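Local atomic coordinates of Alpha/beta hydrolase fold-3 domain protein (Sulfolobus islandicus, PDB entry 5LK6), a protein that probably hydrolyses carboxylic ester bonds, as a thermostable esterase or lipase of the alpha/beta hydrolase fold. Residues 30-35 / 86-91; 36-41 / 90-95; 196-201 / 272-277. All coordinates share one frame; numbering follows the deposited sequence.

Overall arrangement
Interactions 1 and 2 adjoin. Helix 24-36 and the loop that leaves it pack in turn against the loop before helix 91-101 and against that helix's first turn. The two contacts share Tyr90 and Asp91, their centres lie about 8 Å apart, and they touch where Ala35 O meets Pro92 CG at 3.7 Å. Interaction 3 carries His274, the probable histidine of a Ser151-His274-Asp244 triad. Its centre is about 16 Å from that of interaction 1 and about 19 Å from that of interaction 2, which it touches through Leu93 CD1 and Leu277 O. Tyr90 of interaction 1 lies near the presumed triad without touching it.

Interaction 1: 30-35 / 86-91; sequences IFRQLA and DVESYD
Phe31 and Tyr90 meet rim to rim, neither ring lying over the other's face, with centroids 5.8 Å apart and planes at 31°. The closest atoms are Phe31 CZ and Tyr90 CE1, 3.5 Å apart. Phe31 CG is anti to its backbone N (chi1 173°), and CE2 and CZ at the far end of the ring meet the 86-91 loop; Ser89 OG also lies at the ring edge. Ala35, one helical turn on, sets CB over one face of Phe31, offset toward the rim, and 3.5 Å from Ser89 O.

Next along the helix, Arg32, its chain bent at chi2, crosses Asp86 at about a right angle. Its NH2 forms a salt bridge with Asp86 OD2 at 3.3 Å, an imperfect one: the N-H...O angle is 138°, and the donor stands above the carboxylate plane, which is almost perpendicular to the guanidinium. Glu88 places CB over one face of the same guanidinium, 3.5 Å from NH1, while its carboxylate is paired with Arg61. Asp86 also works within its own loop: OD1 accepts from Ser89 N at 2.9 Å, an Asx motif before helix 91-101. Tyr90, at the N-cap position, hydrogen-bonds through OH to Asp150, next to the presumed nucleophile.

The contact thus joins a buried aromatic edge to a more exposed salt bridge of bent geometry, whose contribution is likely to be modest.

Interaction 2: 36-41 / 90-95; sequences SAAPKV and YDPLCR
Asp91 OD2 is gripped by two cations, one from each segment. Arg95 NE, a turn further along the helix, donates to it at 2.9 Å; OD2 lies in the guanidinium plane, while NE approaches it on the syn side, 29° out of the carboxylate plane. Lys40 NZ comes from the 36-41 loop at 3.2 Å, a weak bond within the same salt-bridge network. The lysine chain is extended beyond CG and crosses the aspartate at about a right angle, its CD 3.3 Å from OD2. The shared carboxylate would partly offset the repulsion between the two cations.

Arg95 also bonds across the contact, NH1 reaching Val41 O at 3.0 Å, while its CD packs 3.4 Å from Lys40 CB. An alanine in place of Arg95 would probably cost Val41 O this donor and Asp91 OD2 its shorter salt bridge.

Earlier in the loop, Ala38 CB meets Pro92 CB at 3.6 Å. A bridging water donates to Pro39 O and Pro92 O and accepts from Val41 N.

The loop runs from helix 24-36 past the start of helix 91-101 to strand 46-52, and Asp91 OD1 extends the network to Arg61 and Tyr63 of strand 57-63.

Interaction 3: 196-201 / 272-277; sequences FFLTRE and VIHGFL
Segments 196-201 and 272-277 face each other without a direct hydrogen bond, their nearest CA atoms 6.2 Å apart at Phe196-Ile273 and again at Leu198-His274. A water bridges the backbones, donating to Phe196 O and accepting from His274 N, each at 2.7 Å. Ile273 to Phe276 form a type II beta turn with Gly275 at positive phi. In this alpha/beta hydrolase fold the turn bears His274, the probable histidine of a Ser-His-Asp triad; its ND1 is hydrogen-bonded to Asp244 and its side chain touches Ser151.

Phe197 and Ile273 cross at about a right angle, with Phe197 CB 3.6 Å from Ile273 CD1. The isoleucine's chi1 of 51° sets CG1 between the backbone N and carbonyl carbon, and chi2 of 157° extends CD1 from it. Phe197 CD2 also lies 3.8 Å from His274 O. Phe196 adds a looser contact, its CB 4.3 Å from Ile273 CG2, and its ring meets those of Tyr192 and Tyr243.

Leu198, next after Phe197, backs the imidazole, CB lying 3.8 Å from His274 CB. Its methyl CD2 stands over the centre of the His274 ring, a CH-pi contact 3.5 Å from the centroid and 9° off the ring normal.

Interaction 1: 30-35 / 86-91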
loop_
_atom_site.group_PDB
_atom_site.type_symbol
_atom_site.label_atom_id
_atom_site.label_comp_id
_atom_site.label_asym_id
_atom_site.label_seq_id
_atom_site.Cartn_x
_atom_site.Cartn_y
_atom_site.Cartn_z
ATOM N N ILE A 30 0.999 27.908 11.425
ATOM C CA ILE A 30 1.928 26.810 11.741
ATOM C C ILE A 30 1.750 25.599 10.781
ATOM O O ILE A 30 2.759 25.043 10.322
ATOM C CB ILE A 30 1.846 26.382 13.219
ATOM C CG1 ILE A 30 2.396 27.507 14.086
ATOM C CG2 ILE A 30 2.622 25.077 13.456
ATOM C CD1 ILE A 30 2.129 27.315 15.561
ATOM N N PHE A 31 0.501 25.232 10.436
ATOM C CA PHE A 31 0.323 24.111 9.532
ATOM C C PHE A 31 0.780 24.457 8.099
ATOM O O PHE A 31 1.410 23.617 7.463
ATOM C CB PHE A 31 -1.100 23.562 9.558
ATOM C CG PHE A 31 -1.347 22.515 8.531
ATOM C CD1 PHE A 31 -0.984 21.194 8.779
ATOM C CD2 PHE A 31 -1.845 22.865 7.286
ATOM C CE1 PHE A 31 -1.138 20.227 7.812
ATOM C CE2 PHE A 31 -1.988 21.918 6.299
ATOM C CZ PHE A 31 -1.649 20.594 6.574
ATOM N N ARG A 32 0.428 25.655 7.598
ATOM C CA ARG A 32 0.997 26.219 6.339
ATOM C C ARG A 32 2.511 26.080 6.264
ATOM O O ARG A 32 2.978 25.657 5.223
ATOM C CB ARG A 32 0.709 27.722 6.143
ATOM C CG ARG A 32 -0.443 28.102 5.248
ATOM C CD ARG A 32 -0.203 29.424 4.507
ATOM N NE ARG A 32 -1.420 29.784 3.754
ATOM C CZ ARG A 32 -1.506 30.308 2.505
ATOM N NH1 ARG A 32 -0.421 30.573 1.738
ATOM N NH2 ARG A 32 -2.736 30.565 2.013
ATOM N N GLN A 33 3.240 26.464 7.329
ATOM C CA GLN A 33 4.697 26.397 7.349
ATOM C C GLN A 33 5.187 24.975 7.271
ATOM O O GLN A 33 6.093 24.695 6.508
ATOM C CB GLN A 33 5.301 26.946 8.627
ATOM C CG GLN A 33 5.574 28.437 8.645
ATOM C CD GLN A 33 5.539 29.104 10.074
ATOM O OE1 GLN A 33 5.508 28.447 11.167
ATOM N NE2 GLN A 33 5.509 30.435 10.047
ATOM N N LEU A 34 4.639 24.085 8.106
ATOM C CA LEU A 34 5.053 22.672 8.084
ATOM C C LEU A 34 4.830 21.972 6.724
ATOM O O LEU A 34 5.648 21.158 6.319
ATOM C CB LEU A 34 4.369 21.876 9.197
ATOM C CG LEU A 34 4.780 22.284 10.618
ATOM C CD1 LEU A 34 4.018 21.405 11.608
ATOM C CD2 LEU A 34 6.291 22.237 10.868
ATOM N N ALA A 35 3.733 22.292 6.047
ATOM C CA ALA A 35 3.382 21.651 4.820
ATOM C C ALA A 35 4.033 22.269 3.592
ATOM O O ALA A 35 4.176 21.591 2.572
ATOM C CB ALA A 35 1.898 21.683 4.662
ATOM N N ASP A 86 -5.742 24.371 3.401
ATOM C CA ASP A 86 -6.232 25.157 2.243
ATOM C C ASP A 86 -5.449 24.753 1.002
ATOM O O ASP A 86 -4.478 24.024 1.080
ATOM C CB ASP A 86 -6.180 26.692 2.454
ATOM C CG ASP A 86 -4.812 27.232 2.836
ATOM O OD1 ASP A 86 -3.751 26.577 2.655
ATOM O OD2 ASP A 86 -4.825 28.392 3.317
ATOM N N VAL A 87 -5.920 25.203 -0.148
ATOM C CA VAL A 87 -5.267 24.946 -1.424
ATOM C C VAL A 87 -3.775 25.259 -1.409
ATOM O O VAL A 87 -2.996 24.460 -1.891
ATOM C CB VAL A 87 -6.018 25.668 -2.534
ATOM C CG1 VAL A 87 -5.211 25.776 -3.815
ATOM C CG2 VAL A 87 -7.295 24.908 -2.821
ATOM N N GLU A 88 -3.372 26.380 -0.832
ATOM C CA GLU A 88 -1.972 26.783 -0.881
ATOM C C GLU A 88 -1.135 25.799 -0.083
ATOM O O GLU A 88 -0.176 25.237 -0.605
ATOM C CB GLU A 88 -1.754 28.263 -0.466
ATOM C CG GLU A 88 -2.047 29.330 -1.552
ATOM C CD GLU A 88 -1.006 29.412 -2.773
ATOM O OE1 GLU A 88 -0.126 28.485 -3.066
ATOM O OE2 GLU A 88 -1.086 30.450 -3.511
ATOM N N SER A 89 -1.525 25.538 1.159
ATOM C CA SER A 89 -0.815 24.576 2.015
ATOM C C SER A 89 -0.787 23.152 1.441
ATOM O O SER A 89 0.171 22.440 1.685
ATOM C CB SER A 89 -1.413 24.529 3.432
ATOM O OG SER A 89 -2.780 24.073 3.484
ATOM N N TYR A 90 -1.804 22.759 0.679
ATOM C CA TYR A 90 -1.882 21.416 0.101
ATOM C C TYR A 90 -1.240 21.256 -1.283
ATOM O O TYR A 90 -1.295 20.167 -1.911
ATOM C CB TYR A 90 -3.343 20.918 0.113
ATOM C CG TYR A 90 -3.616 20.149 1.410
ATOM C CD1 TYR A 90 -3.598 20.792 2.648
ATOM C CD2 TYR A 90 -3.804 18.801 1.400
ATOM C CE1 TYR A 90 -3.805 20.098 3.814
ATOM C CE2 TYR A 90 -4.012 18.104 2.568
ATOM C CZ TYR A 90 -4.010 18.766 3.767
ATOM O OH TYR A 90 -4.218 18.042 4.899
ATOM N N ASP A 91 -0.591 22.322 -1.734
ATOM C CA ASP A 91 -0.153 22.412 -3.079
ATOM C C ASP A 91 0.997 21.384 -3.360
ATOM O O ASP A 91 0.962 20.702 -4.389
ATOM C CB ASP A 91 0.207 23.888 -3.389
ATOM C CG ASP A 91 0.641 24.119 -4.868
ATOM O OD1 ASP A 91 -0.245 24.362 -5.745
ATOM O OD2 ASP A 91 1.892 24.041 -5.083
#

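Interaction 2: 36-41 / 90-95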
loop_
_atom_site.group_PDB
_atom_site.type_symbol
_atom_site.label_atom_id
_atom_site.label_comp_id
_atom_site.label_asym_id
_atom_site.label_seq_id
_atom_site.Cartn_x
_atom_site.Cartn_y
_atom_site.Cartn_z
ATOM N N SER A 36 4.353 23.550 3.666
ATOM C CA SER A 36 5.200 24.260 2.649
ATOM C C SER A 36 6.648 23.826 2.600
ATOM O O SER A 36 7.292 24.050 1.616
ATOM C CB SER A 36 5.225 25.773 2.910
ATOM O OG SER A 36 3.900 26.235 2.738
ATOM N N ALA A 37 7.181 23.244 3.659
ATOM C CA ALA A 37 8.513 22.656 3.609
ATOM C C ALA A 37 8.701 21.603 2.502
ATOM O O ALA A 37 9.804 21.300 2.138
ATOM C CB ALA A 37 8.874 22.032 4.973
ATOM N N ALA A 38 7.644 20.986 2.024
ATOM C CA ALA A 38 7.767 20.040 0.917
ATOM C C ALA A 38 8.089 20.775 -0.409
ATOM O O ALA A 38 7.540 21.807 -0.679
ATOM C CB ALA A 38 6.509 19.163 0.788
ATOM N N PRO A 39 8.983 20.222 -1.228
ATOM C CA PRO A 39 9.095 20.740 -2.584
ATOM C C PRO A 39 7.830 20.517 -3.444
ATOM O O PRO A 39 6.991 19.652 -3.173
ATOM C CB PRO A 39 10.243 19.902 -3.150
ATOM C CG PRO A 39 10.037 18.558 -2.484
ATOM C CD PRO A 39 9.828 19.016 -1.061
ATOM N N LYS A 40 7.742 21.307 -4.500
ATOM C CA LYS A 40 6.650 21.251 -5.462
ATOM C C LYS A 40 7.135 20.635 -6.778
ATOM O O LYS A 40 7.796 21.310 -7.530
ATOM C CB LYS A 40 6.196 22.688 -5.732
ATOM C CG LYS A 40 5.629 23.357 -4.506
ATOM C CD LYS A 40 5.129 24.747 -4.782
ATOM C CE LYS A 40 4.636 25.361 -3.496
ATOM N NZ LYS A 40 3.659 26.433 -3.831
ATOM N N VAL A 41 6.825 19.380 -7.075
ATOM C CA VAL A 41 7.224 18.857 -8.400
ATOM C C VAL A 41 6.594 19.705 -9.517
ATOM O O VAL A 41 5.500 20.197 -9.329
ATOM C CB VAL A 41 6.942 17.345 -8.581
ATOM C CG1 VAL A 41 7.697 16.584 -7.513
ATOM C CG2 VAL A 41 5.452 17.018 -8.503
ATOM N N TYR A 90 -1.804 22.759 0.679
ATOM C CA TYR A 90 -1.882 21.416 0.101
ATOM C C TYR A 90 -1.240 21.256 -1.283
ATOM O O TYR A 90 -1.295 20.167 -1.911
ATOM C CB TYR A 90 -3.343 20.918 0.113
ATOM C CG TYR A 90 -3.616 20.149 1.410
ATOM C CD1 TYR A 90 -3.598 20.792 2.648
ATOM C CD2 TYR A 90 -3.804 18.801 1.400
ATOM C CE1 TYR A 90 -3.805 20.098 3.814
ATOM C CE2 TYR A 90 -4.012 18.104 2.568
ATOM C CZ TYR A 90 -4.010 18.766 3.767
ATOM O OH TYR A 90 -4.218 18.042 4.899
ATOM N N ASP A 91 -0.591 22.322 -1.734
ATOM C CA ASP A 91 -0.153 22.412 -3.079
ATOM C C ASP A 91 0.997 21.384 -3.360
ATOM O O ASP A 91 0.962 20.702 -4.389
ATOM C CB ASP A 91 0.207 23.888 -3.389
ATOM C CG ASP A 91 0.641 24.119 -4.868
ATOM O OD1 ASP A 91 -0.245 24.362 -5.745
ATOM O OD2 ASP A 91 1.892 24.041 -5.083
ATOM N N PRO A 92 1.971 21.250 -2.442
ATOM C CA PRO A 92 2.938 20.180 -2.639
ATOM C C PRO A 92 2.356 18.755 -2.748
ATOM O O PRO A 92 2.754 17.973 -3.628
ATOM C CB PRO A 92 3.853 20.297 -1.421
ATOM C CG PRO A 92 3.805 21.732 -1.069
ATOM C CD PRO A 92 2.364 22.114 -1.320
ATOM N N LEU A 93 1.411 18.424 -1.894
ATOM C CA LEU A 93 0.817 17.105 -1.975
ATOM C C LEU A 93 0.017 16.925 -3.266
ATOM O O LEU A 93 0.059 15.859 -3.869
ATOM C CB LEU A 93 -0.062 16.876 -0.747
ATOM C CG LEU A 93 -0.861 15.585 -0.675
ATOM C CD1 LEU A 93 0.023 14.364 -0.718
ATOM C CD2 LEU A 93 -1.681 15.607 0.605
ATOM N N CYS A 94 -0.738 17.948 -3.656
ATOM C CA CYS A 94 -1.652 17.805 -4.767
ATOM C C CYS A 94 -0.844 17.695 -6.022
ATOM O O CYS A 94 -1.195 16.937 -6.900
ATOM C CB CYS A 94 -2.614 18.967 -4.882
ATOM S SG CYS A 94 -3.984 18.839 -3.722
ATOM N N ARG A 95 0.257 18.432 -6.074
ATOM C CA ARG A 95 1.210 18.305 -7.187
ATOM C C ARG A 95 1.742 16.914 -7.296
ATOM O O ARG A 95 1.796 16.388 -8.373
ATOM C CB ARG A 95 2.396 19.268 -7.038
ATOM C CG ARG A 95 2.077 20.697 -7.458
ATOM C CD ARG A 95 3.196 21.627 -7.002
ATOM N NE ARG A 95 2.934 22.967 -7.525
ATOM C CZ ARG A 95 3.166 23.369 -8.778
ATOM N NH1 ARG A 95 3.723 22.580 -9.692
ATOM N NH2 ARG A 95 2.823 24.594 -9.109
HETATM O O HOH W 1 5.170 18.350 -4.683
#

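Interaction 3: 196-201 / 272-277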
loop_
_atom_site.group_PDB
_atom_site.type_symbol
_atom_site.label_atom_id
_atom_site.label_comp_id
_atom_site.label_asym_id
_atom_site.label_seq_id
_atom_site.Cartn_x
_atom_site.Cartn_y
_atom_site.Cartn_z
ATOM N N PHE A 196 0.750 11.174 19.564
ATOM C CA PHE A 196 1.007 10.758 18.192
ATOM C C PHE A 196 0.508 11.782 17.184
ATOM O O PHE A 196 -0.076 11.456 16.167
ATOM C CB PHE A 196 0.365 9.377 17.964
ATOM C CG PHE A 196 0.947 8.274 18.826
ATOM C CD1 PHE A 196 0.428 8.002 20.052
ATOM C CD2 PHE A 196 2.022 7.556 18.409
ATOM C CE1 PHE A 196 0.924 6.973 20.848
ATOM C CE2 PHE A 196 2.522 6.529 19.195
ATOM C CZ PHE A 196 1.986 6.233 20.430
ATOM N N PHE A 197 0.745 13.040 17.502
ATOM C CA PHE A 197 0.596 14.145 16.611
ATOM C C PHE A 197 -0.853 14.587 16.505
ATOM O O PHE A 197 -1.141 15.734 16.756
ATOM C CB PHE A 197 1.267 13.877 15.270
ATOM C CG PHE A 197 1.280 15.075 14.342
ATOM C CD1 PHE A 197 2.208 16.093 14.503
ATOM C CD2 PHE A 197 0.360 15.174 13.294
ATOM C CE1 PHE A 197 2.211 17.171 13.650
ATOM C CE2 PHE A 197 0.366 16.270 12.453
ATOM C CZ PHE A 197 1.274 17.274 12.640
ATOM N N LEU A 198 -1.759 13.723 16.091
ATOM C CA LEU A 198 -3.179 13.985 16.210
ATOM C C LEU A 198 -3.612 13.373 17.554
ATOM O O LEU A 198 -3.348 12.201 17.819
ATOM C CB LEU A 198 -3.983 13.425 15.023
ATOM C CG LEU A 198 -5.509 13.470 15.158
ATOM C CD1 LEU A 198 -5.992 14.905 15.116
ATOM C CD2 LEU A 198 -6.231 12.642 14.106
ATOM N N THR A 199 -4.265 14.195 18.384
ATOM C CA THR A 199 -4.728 13.829 19.722
ATOM C C THR A 199 -6.212 13.888 19.854
ATOM O O THR A 199 -6.885 14.568 19.082
ATOM C CB THR A 199 -4.155 14.778 20.807
ATOM O OG1 THR A 199 -4.727 16.098 20.725
ATOM C CG2 THR A 199 -2.692 14.854 20.676
ATOM N N ARG A 200 -6.715 13.196 20.862
ATOM C CA ARG A 200 -8.128 13.228 21.160
ATOM C C ARG A 200 -8.563 14.696 21.419
ATOM O O ARG A 200 -9.610 15.107 20.935
ATOM C CB ARG A 200 -8.467 12.332 22.349
ATOM C CG ARG A 200 -9.899 11.803 22.416
ATOM C CD ARG A 200 -10.252 11.564 23.872
ATOM N NE ARG A 200 -11.222 10.474 24.106
ATOM C CZ ARG A 200 -10.992 9.308 24.758
ATOM N NH1 ARG A 200 -9.763 8.953 25.273
ATOM N NH2 ARG A 200 -12.043 8.474 24.898
ATOM N N GLU A 201 -7.756 15.475 22.142
ATOM C CA GLU A 201 -8.068 16.873 22.384
ATOM C C GLU A 201 -8.184 17.597 21.060
ATOM O O GLU A 201 -9.060 18.448 20.932
ATOM C CB GLU A 201 -7.038 17.569 23.287
ATOM C CG GLU A 201 -7.434 17.528 24.746
ATOM C CD GLU A 201 -6.401 18.147 25.687
ATOM O OE1 GLU A 201 -5.740 19.151 25.258
ATOM O OE2 GLU A 201 -6.298 17.606 26.850
ATOM N N VAL A 272 3.551 4.512 11.474
ATOM C CA VAL A 272 3.401 5.934 11.191
ATOM C C VAL A 272 2.174 6.542 11.833
ATOM O O VAL A 272 1.310 5.853 12.441
ATOM C CB VAL A 272 3.355 6.252 9.675
ATOM C CG1 VAL A 272 4.616 5.748 8.972
ATOM C CG2 VAL A 272 2.093 5.714 9.033
ATOM N N ILE A 273 2.109 7.854 11.695
ATOM C CA ILE A 273 1.133 8.672 12.384
ATOM C C ILE A 273 0.143 9.282 11.409
ATOM O O ILE A 273 0.329 9.283 10.201
ATOM C CB ILE A 273 1.815 9.791 13.159
ATOM C CG1 ILE A 273 2.794 10.584 12.291
ATOM C CG2 ILE A 273 2.575 9.203 14.331
ATOM C CD1 ILE A 273 3.076 11.971 12.800
ATOM N N HIS A 274 -0.938 9.766 11.964
ATOM C CA HIS A 274 -1.895 10.528 11.184
ATOM C C HIS A 274 -1.229 11.657 10.432
ATOM O O HIS A 274 -0.341 12.261 10.924
ATOM C CB HIS A 274 -2.925 11.138 12.126
ATOM C CG HIS A 274 -4.146 11.625 11.432
ATOM N ND1 HIS A 274 -5.158 10.780 11.034
ATOM C CD2 HIS A 274 -4.519 12.867 11.067
ATOM C CE1 HIS A 274 -6.113 11.485 10.474
ATOM N NE2 HIS A 274 -5.750 12.754 10.480
ATOM N N GLY A 275 -1.690 11.956 9.237
ATOM C CA GLY A 275 -1.198 13.118 8.471
ATOM C C GLY A 275 0.124 12.923 7.730
ATOM O O GLY A 275 0.638 13.880 7.163
ATOM N N PHE A 276 0.659 11.708 7.715
ATOM C CA PHE A 276 1.977 11.455 7.185
ATOM C C PHE A 276 2.195 11.801 5.682
ATOM O O PHE A 276 3.318 12.070 5.303
ATOM C CB PHE A 276 2.483 10.012 7.529
ATOM C CG PHE A 276 1.842 8.882 6.738
ATOM C CD1 PHE A 276 0.589 8.391 7.064
ATOM C CD2 PHE A 276 2.542 8.251 5.722
ATOM C CE1 PHE A 276 0.017 7.361 6.363
ATOM C CE2 PHE A 276 1.968 7.209 4.994
ATOM C CZ PHE A 276 0.692 6.768 5.317
ATOM N N LEU A 277 1.154 11.784 4.840
ATOM C CA LEU A 277 1.308 12.211 3.444
ATOM C C LEU A 277 1.669 13.714 3.315
ATOM O O LEU A 277 2.365 14.078 2.391
ATOM C CB LEU A 277 0.057 11.924 2.595
ATOM C CG LEU A 277 -0.073 10.487 2.082
ATOM C CD1 LEU A 277 -0.458 9.529 3.199
ATOM C CD2 LEU A 277 -1.079 10.429 0.927
HETATM O O HOH W 2 -1.431 9.617 14.661
#